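PDB 4A34: Rbsd/fucu transport protein family protein from Streptococcus pneumoniae, which probably catalyses the interconversion of the alpha and beta anomers of L-fucose, a sugar that it binds in pockets formed between neighbouring subunits. Local coordinates for residues Asn32-Ser35 with Ala36-Asn40; Arg107-Asp110 with Phe111-Arg114; Ser10-Leu13 with Leu14-Leu17. All coordinates share one frame; numbering follows the deposited sequence.

Contact 1. Residues Asn32-Ser35 with Ala36-Asn40. With FUL (beta-L-fucopyranose), chain B.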
loop_
_atom_site.group_PDB
_atom_site.type_symbol
_atom_site.label_atom_id
_atom_site.label_comp_id
_atom_site.label_asym_id
_atom_site.label_seq_id
_atom_site.Cartn_x
_atom_site.Cartn_y
_atom_site.Cartn_z
ATOM N N ASN I 32 7.216 -17.879 -24.103
ATOM C CA ASN I 32 8.534 -18.232 -23.587
ATOM C C ASN I 32 9.323 -17.022 -23.101
ATOM O O ASN I 32 10.384 -17.168 -22.489
ATOM C CB ASN I 32 9.333 -18.973 -24.659
ATOM C CG ASN I 32 8.821 -20.375 -24.905
ATOM O OD1 ASN I 32 9.115 -21.302 -24.142
ATOM N ND2 ASN I 32 8.057 -20.543 -25.981
ATOM N N TYR I 33 8.803 -15.830 -23.375
ATOM C CA TYR I 33 9.509 -14.587 -23.071
ATOM C C TYR I 33 9.604 -14.313 -21.554
ATOM O O TYR I 33 8.735 -14.748 -20.797
ATOM C CB TYR I 33 8.854 -13.416 -23.823
ATOM C CG TYR I 33 9.690 -12.168 -23.789
ATOM C CD1 TYR I 33 10.770 -12.004 -24.661
ATOM C CD2 TYR I 33 9.433 -11.164 -22.851
ATOM C CE1 TYR I 33 11.560 -10.875 -24.603
ATOM C CE2 TYR I 33 10.223 -10.032 -22.783
ATOM C CZ TYR I 33 11.279 -9.889 -23.659
ATOM O OH TYR I 33 12.050 -8.758 -23.587
ATOM N N PRO I 34 10.675 -13.623 -21.096
ATOM C CA PRO I 34 10.743 -13.218 -19.682
ATOM C C PRO I 34 9.912 -11.969 -19.356
ATOM O O PRO I 34 10.439 -10.986 -18.827
ATOM C CB PRO I 34 12.237 -12.948 -19.469
ATOM C CG PRO I 34 12.752 -12.622 -20.823
ATOM C CD PRO I 34 11.978 -13.462 -21.769
ATOM N N SER I 35 8.616 -12.021 -19.653
ATOM C CA SER I 35 7.747 -10.843 -19.568
ATOM C C SER I 35 7.748 -10.261 -18.171
ATOM O O SER I 35 7.974 -9.068 -17.994
ATOM C CB SER I 35 6.315 -11.193 -19.973
ATOM O OG SER I 35 6.309 -12.233 -20.929
ATOM N N ALA I 36 7.505 -11.119 -17.182
ATOM C CA ALA I 36 7.318 -10.676 -15.803
ATOM C C ALA I 36 8.574 -10.027 -15.220
ATOM O O ALA I 36 8.485 -9.024 -14.511
ATOM C CB ALA I 36 6.840 -11.822 -14.934
ATOM N N SER I 37 9.744 -10.574 -15.542
ATOM C CA SER I 37 10.987 -10.010 -15.024
ATOM C C SER I 37 11.470 -8.728 -15.738
ATOM O O SER I 37 12.147 -7.908 -15.129
ATOM C CB SER I 37 12.085 -11.074 -14.947
ATOM O OG SER I 37 12.564 -11.422 -16.226
ATOM N N CYS I 38 11.107 -8.546 -17.006
ATOM C CA CYS I 38 11.501 -7.337 -17.758
ATOM C C CYS I 38 10.537 -6.132 -17.638
ATOM O O CYS I 38 10.927 -4.981 -17.887
ATOM C CB CYS I 38 11.703 -7.675 -19.241
ATOM S SG CYS I 38 13.072 -8.822 -19.584
ATOM N N ALA I 39 9.298 -6.398 -17.237
ATOM C CA ALA I 39 8.210 -5.433 -17.381
ATOM C C ALA I 39 8.236 -4.242 -16.417
ATOM O O ALA I 39 8.300 -4.419 -15.194
ATOM C CB ALA I 39 6.868 -6.154 -17.313
ATOM N N ASN I 40 8.187 -3.033 -16.976
ATOM C CA ASN I 40 7.888 -1.839 -16.180
ATOM C C ASN I 40 6.447 -1.967 -15.691
ATOM O O ASN I 40 6.166 -1.813 -14.505
ATOM C CB ASN I 40 8.091 -0.539 -16.990
ATOM C CG ASN I 40 7.486 0.699 -16.306
ATOM O OD1 ASN I 40 7.863 1.044 -15.185
ATOM N ND2 ASN I 40 6.545 1.365 -16.982
HETATM C C1 FUL B . 13.296 -16.009 -25.813
HETATM C C2 FUL B . 11.843 -16.202 -26.266
HETATM O O2 FUL B . 11.085 -15.019 -26.149
HETATM C C3 FUL B . 11.873 -16.621 -27.734
HETATM O O3 FUL B . 10.582 -16.888 -28.212
HETATM C C4 FUL B . 12.738 -17.856 -27.907
HETATM O O4 FUL B . 12.168 -18.897 -27.159
HETATM C C5 FUL B . 14.131 -17.559 -27.367
HETATM C C6 FUL B . 15.077 -18.729 -27.602
HETATM O O5 FUL B . 14.004 -17.227 -25.988
HETATM O O1 FUL B . 13.382 -15.604 -24.470
#
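The backbone runs from an inverse gamma turn centred on P34, with a weak S35 N to Y33 O bond, straight into the single turn of helix 35-38, where C38 N donates to P34 O over 3.1 Å. P34 stands at the N-cap position, and A39 N, pointing back to S35 O, adds only a weak bond as the chain leaves the helix. C38 sends its sulfur back toward the loop, with SG anti to its own carbonyl carbon. There SG lies 4.0 Å from P34 CG and 4.1 Å from Y33 OH. It approaches the Y33 ring obliquely, 5.3 Å from the ring centroid and 52° off the normal, a loose sulfur-aromatic contact. The ring reaches this place because CG is anti to the backbone N of Y33 (chi1 -168°), and P34 CD rests over one face near the rim. At the ring's edge, in its plane, fucose O2 comes to 3.4 Å from Y33 CD1, while fucose O1 lies 3.7 Å from P34 CD. N32 CB packs near fucose O4. S37 OG sits 3.6 Å from P34 CB. The polar ends are used outside the turn: Y33 OH bonds to S115 OG on helix 108-116, whereas S37 OG pairs with D24 OD1 of the second subunit, and N32 OD1 with V140 N of that subunit. Loop and helix start thus form one wall of the fucose pocket at a subunit boundary, contributing N32, Y33 and P34 to a site in which D30, Y112, Y130 and N132 of the same chain and H22 of the second subunit hydrogen-bond the sugar.

Contact 2. Residues Arg107-Asp110 with Phe111-Arg114. With FUL (beta-L-fucopyranose), chain B.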
loop_
_atom_site.group_PDB
_atom_site.type_symbol
_atom_site.label_atom_id
_atom_site.label_comp_id
_atom_site.label_asym_id
_atom_site.label_seq_id
_atom_site.Cartn_x
_atom_site.Cartn_y
_atom_site.Cartn_z
ATOM N N ARG I 107 19.218 -8.224 -31.504
ATOM C CA ARG I 107 19.846 -9.332 -30.796
ATOM C C ARG I 107 19.073 -9.613 -29.510
ATOM O O ARG I 107 18.741 -8.678 -28.777
ATOM C CB ARG I 107 21.289 -8.977 -30.430
ATOM C CG ARG I 107 22.309 -9.104 -31.548
ATOM C CD ARG I 107 23.750 -8.941 -31.013
ATOM N NE ARG I 107 23.909 -7.789 -30.107
ATOM C CZ ARG I 107 24.213 -7.868 -28.808
ATOM N NH1 ARG I 107 24.407 -9.048 -28.229
ATOM N NH2 ARG I 107 24.328 -6.761 -28.083
ATOM N N ARG I 108 18.804 -10.892 -29.237
ATOM C CA ARG I 108 18.095 -11.303 -28.017
ATOM C C ARG I 108 18.401 -10.354 -26.857
ATOM O O ARG I 108 17.489 -9.822 -26.211
ATOM C CB ARG I 108 18.442 -12.748 -27.631
ATOM C CG ARG I 108 17.281 -13.508 -26.979
ATOM C CD ARG I 108 17.504 -15.028 -26.925
ATOM N NE ARG I 108 17.690 -15.501 -25.551
ATOM C CZ ARG I 108 18.840 -15.951 -25.050
ATOM N NH1 ARG I 108 19.928 -16.008 -25.817
ATOM N NH2 ARG I 108 18.904 -16.353 -23.777
ATOM N N GLU I 109 19.693 -10.119 -26.632
ATOM C CA GLU I 109 20.168 -9.273 -25.539
ATOM C C GLU I 109 19.660 -7.825 -25.607
ATOM O O GLU I 109 19.205 -7.291 -24.595
ATOM C CB GLU I 109 21.707 -9.331 -25.448
ATOM C CG GLU I 109 22.314 -8.683 -24.196
ATOM C CD GLU I 109 21.611 -9.097 -22.904
ATOM O OE1 GLU I 109 21.547 -10.316 -22.600
ATOM O OE2 GLU I 109 21.110 -8.188 -22.202
ATOM N N ASP I 110 19.736 -7.210 -26.788
ATOM C CA ASP I 110 19.279 -5.827 -27.002
ATOM C C ASP I 110 17.766 -5.695 -26.874
ATOM O O ASP I 110 17.259 -4.689 -26.367
ATOM C CB ASP I 110 19.695 -5.314 -28.391
ATOM C CG ASP I 110 21.208 -5.161 -28.549
ATOM O OD1 ASP I 110 21.949 -5.177 -27.542
ATOM O OD2 ASP I 110 21.655 -5.018 -29.705
ATOM N N PHE I 111 17.059 -6.713 -27.360
ATOM C CA PHE I 111 15.613 -6.791 -27.291
ATOM C C PHE I 111 15.144 -6.740 -25.847
ATOM O O PHE I 111 14.178 -6.040 -25.534
ATOM C CB PHE I 111 15.111 -8.078 -27.958
ATOM C CG PHE I 111 13.647 -8.043 -28.301
ATOM C CD1 PHE I 111 12.682 -8.318 -27.332
ATOM C CD2 PHE I 111 13.234 -7.708 -29.585
ATOM C CE1 PHE I 111 11.332 -8.269 -27.642
ATOM C CE2 PHE I 111 11.888 -7.653 -29.907
ATOM C CZ PHE I 111 10.933 -7.937 -28.936
ATOM N N TYR I 112 15.836 -7.479 -24.978
ATOM C CA TYR I 112 15.526 -7.516 -23.547
ATOM C C TYR I 112 15.603 -6.120 -22.949
ATOM O O TYR I 112 14.653 -5.650 -22.315
ATOM C CB TYR I 112 16.475 -8.458 -22.795
ATOM C CG TYR I 112 16.270 -9.951 -23.038
ATOM C CD1 TYR I 112 15.097 -10.448 -23.629
ATOM C CD2 TYR I 112 17.239 -10.874 -22.633
ATOM C CE1 TYR I 112 14.913 -11.828 -23.832
ATOM C CE2 TYR I 112 17.060 -12.259 -22.834
ATOM C CZ TYR I 112 15.898 -12.726 -23.434
ATOM O OH TYR I 112 15.727 -14.084 -23.629
ATOM N N GLU I 113 16.729 -5.450 -23.178
ATOM C CA GLU I 113 16.957 -4.111 -22.647
ATOM C C GLU I 113 15.941 -3.062 -23.133
ATOM O O GLU I 113 15.450 -2.260 -22.337
ATOM C CB GLU I 113 18.409 -3.662 -22.894
ATOM C CG GLU I 113 19.489 -4.537 -22.215
ATOM C CD GLU I 113 19.368 -4.589 -20.691
ATOM O OE1 GLU I 113 19.037 -3.552 -20.073
ATOM O OE2 GLU I 113 19.600 -5.677 -20.110
ATOM N N ARG I 114 15.602 -3.071 -24.418
ATOM C CA ARG I 114 14.568 -2.147 -24.896
ATOM C C ARG I 114 13.192 -2.455 -24.274
ATOM O O ARG I 114 12.424 -1.538 -23.966
ATOM C CB ARG I 114 14.487 -2.088 -26.426
ATOM C CG ARG I 114 14.067 -0.698 -26.915
ATOM C CD ARG I 114 13.262 -0.756 -28.190
ATOM N NE ARG I 114 14.044 -0.459 -29.383
ATOM C CZ ARG I 114 13.739 0.484 -30.270
ATOM N NH1 ARG I 114 12.663 1.232 -30.110
ATOM N NH2 ARG I 114 14.514 0.680 -31.327
HETATM C C1 FUL B . 13.296 -16.009 -25.813
HETATM C C2 FUL B . 11.843 -16.202 -26.266
HETATM O O2 FUL B . 11.085 -15.019 -26.149
HETATM C C3 FUL B . 11.873 -16.621 -27.734
HETATM O O3 FUL B . 10.582 -16.888 -28.212
HETATM C C4 FUL B . 12.738 -17.856 -27.907
HETATM O O4 FUL B . 12.168 -18.897 -27.159
HETATM C C5 FUL B . 14.131 -17.559 -27.367
HETATM C C6 FUL B . 15.077 -18.729 -27.602
HETATM O O5 FUL B . 14.004 -17.227 -25.988
HETATM O O1 FUL B . 13.382 -15.604 -24.470
#
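At the fucose pocket, on the first turns of helix 108-116, R108 and Y112 stand one helical turn apart and point the same way, alongside each other. R108 NE donates to Y112 OH over 3.1 Å, a bent bond (141° at the hydrogen) in which the hydroxyl lies somewhat out of the guanidinium plane; that plane is turned 85° to the phenol ring. The same hydroxyl meets fucose O1 at 2.9 Å in a hydrogen bond that either oxygen could donate, with O1 at the edge of the ring and in its plane. Y112 OH is therefore gripped from two sources, and R108, which is not among the sugar's hydrogen-bond partners, probably helps fix the hydroxyl. H22 of the second subunit packs on both side chains. With CG anti to its carbonyl carbon (chi1 -72°), Y112 runs back along the helix, and R108 O lies over one face of the ring, 3.4 Å above its plane.

The scaffold is a regular alpha-helical i to i+4 pattern: F111 N bonds to R107 O at 2.9 Å, Y112 N to R108 O at 3.1 Å, and R114 N to D110 O at 3.0 Å, while E113 N to E109 O is weak. F111 is buried, packing on M74 of strand 71-74 and I134 of strand 133-136. On the outer surface, E109 and E113 also run side by side, their carboxylates nearly coplanar and their OE2 atoms 3.6 Å apart. Such close like charges may raise the proton affinity of the pair, though a salt bridge from E113 OE2 to K116 should offset this. Nearer the start of the helix, R107 NH2 folds over to D110 OD1, closing a salt bridge of 2.9 Å.

Contact 3. Residues Ser10-Leu13 with Leu14-Leu17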
loop_
_atom_site.group_PDB
_atom_site.type_symbol
_atom_site.label_atom_id
_atom_site.label_comp_id
_atom_site.label_asym_id
_atom_site.label_seq_id
_atom_site.Cartn_x
_atom_site.Cartn_y
_atom_site.Cartn_z
ATOM N N SER I 10 -8.140 -6.802 -23.614
ATOM C CA SER I 10 -8.556 -6.862 -22.214
ATOM C C SER I 10 -8.770 -5.475 -21.610
ATOM O O SER I 10 -8.242 -4.487 -22.124
ATOM C CB SER I 10 -7.498 -7.609 -21.403
ATOM O OG SER I 10 -6.473 -6.723 -20.980
ATOM N N PRO I 11 -9.532 -5.392 -20.507
ATOM C CA PRO I 11 -9.798 -4.111 -19.839
ATOM C C PRO I 11 -8.548 -3.305 -19.443
ATOM O O PRO I 11 -8.527 -2.090 -19.635
ATOM C CB PRO I 11 -10.587 -4.535 -18.602
ATOM C CG PRO I 11 -11.311 -5.761 -19.048
ATOM C CD PRO I 11 -10.363 -6.475 -19.950
ATOM N N ASP I 12 -7.524 -3.960 -18.894
ATOM C CA ASP I 12 -6.307 -3.246 -18.514
ATOM C C ASP I 12 -5.463 -2.859 -19.728
ATOM O O ASP I 12 -5.000 -1.717 -19.817
ATOM C CB ASP I 12 -5.471 -4.001 -17.477
ATOM C CG ASP I 12 -4.542 -3.069 -16.683
ATOM O OD1 ASP I 12 -4.942 -1.910 -16.387
ATOM O OD2 ASP I 12 -3.408 -3.493 -16.354
ATOM N N LEU I 13 -5.299 -3.784 -20.677
ATOM C CA LEU I 13 -4.601 -3.468 -21.931
ATOM C C LEU I 13 -5.166 -2.216 -22.624
ATOM O O LEU I 13 -4.403 -1.368 -23.079
ATOM C CB LEU I 13 -4.567 -4.667 -22.900
ATOM C CG LEU I 13 -4.019 -4.381 -24.310
ATOM C CD1 LEU I 13 -2.555 -3.957 -24.274
ATOM C CD2 LEU I 13 -4.203 -5.561 -25.253
ATOM N N LEU I 14 -6.490 -2.099 -22.686
ATOM C CA LEU I 14 -7.114 -0.942 -23.335
ATOM C C LEU I 14 -6.782 0.354 -22.598
ATOM O O LEU I 14 -6.444 1.350 -23.223
ATOM C CB LEU I 14 -8.631 -1.127 -23.472
ATOM C CG LEU I 14 -9.392 -0.281 -24.507
ATOM C CD1 LEU I 14 -8.551 0.123 -25.711
ATOM C CD2 LEU I 14 -10.615 -1.038 -24.981
ATOM N N LYS I 15 -6.861 0.322 -21.272
ATOM C CA LYS I 15 -6.435 1.446 -20.451
ATOM C C LYS I 15 -5.013 1.862 -20.824
ATOM O O LYS I 15 -4.748 3.047 -21.088
ATOM C CB LYS I 15 -6.500 1.084 -18.961
ATOM C CG LYS I 15 -6.182 2.231 -18.032
ATOM C CD LYS I 15 -6.285 1.800 -16.579
ATOM C CE LYS I 15 -5.891 2.920 -15.619
ATOM N NZ LYS I 15 -4.436 3.170 -15.555
ATOM N N THR I 16 -4.102 0.892 -20.857
ATOM C CA THR I 16 -2.700 1.211 -21.091
ATOM C C THR I 16 -2.425 1.646 -22.533
ATOM O O THR I 16 -1.627 2.547 -22.757
ATOM C CB THR I 16 -1.728 0.130 -20.510
ATOM O OG1 THR I 16 -0.606 -0.084 -21.379
ATOM C CG2 THR I 16 -2.437 -1.143 -20.291
ATOM N N LEU I 17 -3.126 1.058 -23.498
ATOM C CA LEU I 17 -3.091 1.567 -24.869
ATOM C C LEU I 17 -3.558 3.018 -24.909
ATOM O O LEU I 17 -3.010 3.840 -25.650
ATOM C CB LEU I 17 -3.971 0.723 -25.792
ATOM C CG LEU I 17 -3.497 -0.661 -26.235
ATOM C CD1 LEU I 17 -4.502 -1.257 -27.203
ATOM C CD2 LEU I 17 -2.116 -0.620 -26.875
#
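L13 and L17, one turn apart on helix 11-19, make the close apolar side of this contact. L13 CD1 comes to 3.9 Å from L17 CG, the two branched chains crossing at a slant beside the L17 N to L13 O bond (2.8 Å). With CG anti to the backbone N (chi1 172°), the L13 side chain packs on I43 and L53, so this face settles against strand 42-45 and helix 50-60. The helix opens with a serine N-cap: S10 OG accepts from L13 N at 3.2 Å, satisfying an amide of the first turn, and L14 N bonds to S10 O at 3.0 Å. The next bond, K15 N to P11 O, is weak. By contrast, the partly exposed flank is loose within the helix. D12 OD1 lies beside the aliphatic part of K15, 4.0 Å from CD, but its distance to K15 NZ is 5.2 Å, so any attraction between these opposite charges is probably modest. K15 instead directs NZ to a salt bridge with E19, and the flank lies against the third subunit, D12 packing on K15 and K15 on D12 of that chain.

Along the chain the order is contact 3, contact 1, contact 2, on helices 11-19, 35-38 and 108-116 beside the six-stranded mixed sheet. Contacts 1 and 2 have centres about 12 Å apart and meet directly: Y33 OH lies 3.5 Å from Y112 CD1, and P34 packs on the same ring. Far apart in sequence, they together line one fucose pocket and face the same second subunit. Contact 3 touches neither, its centre lying about 18 Å from that of contact 1 and 25 Å from that of contact 2. It packs against strand 42-45, outermost in this chain's sheet, takes no part in the pocket that contacts 1 and 2 line, and packs instead on other subunits.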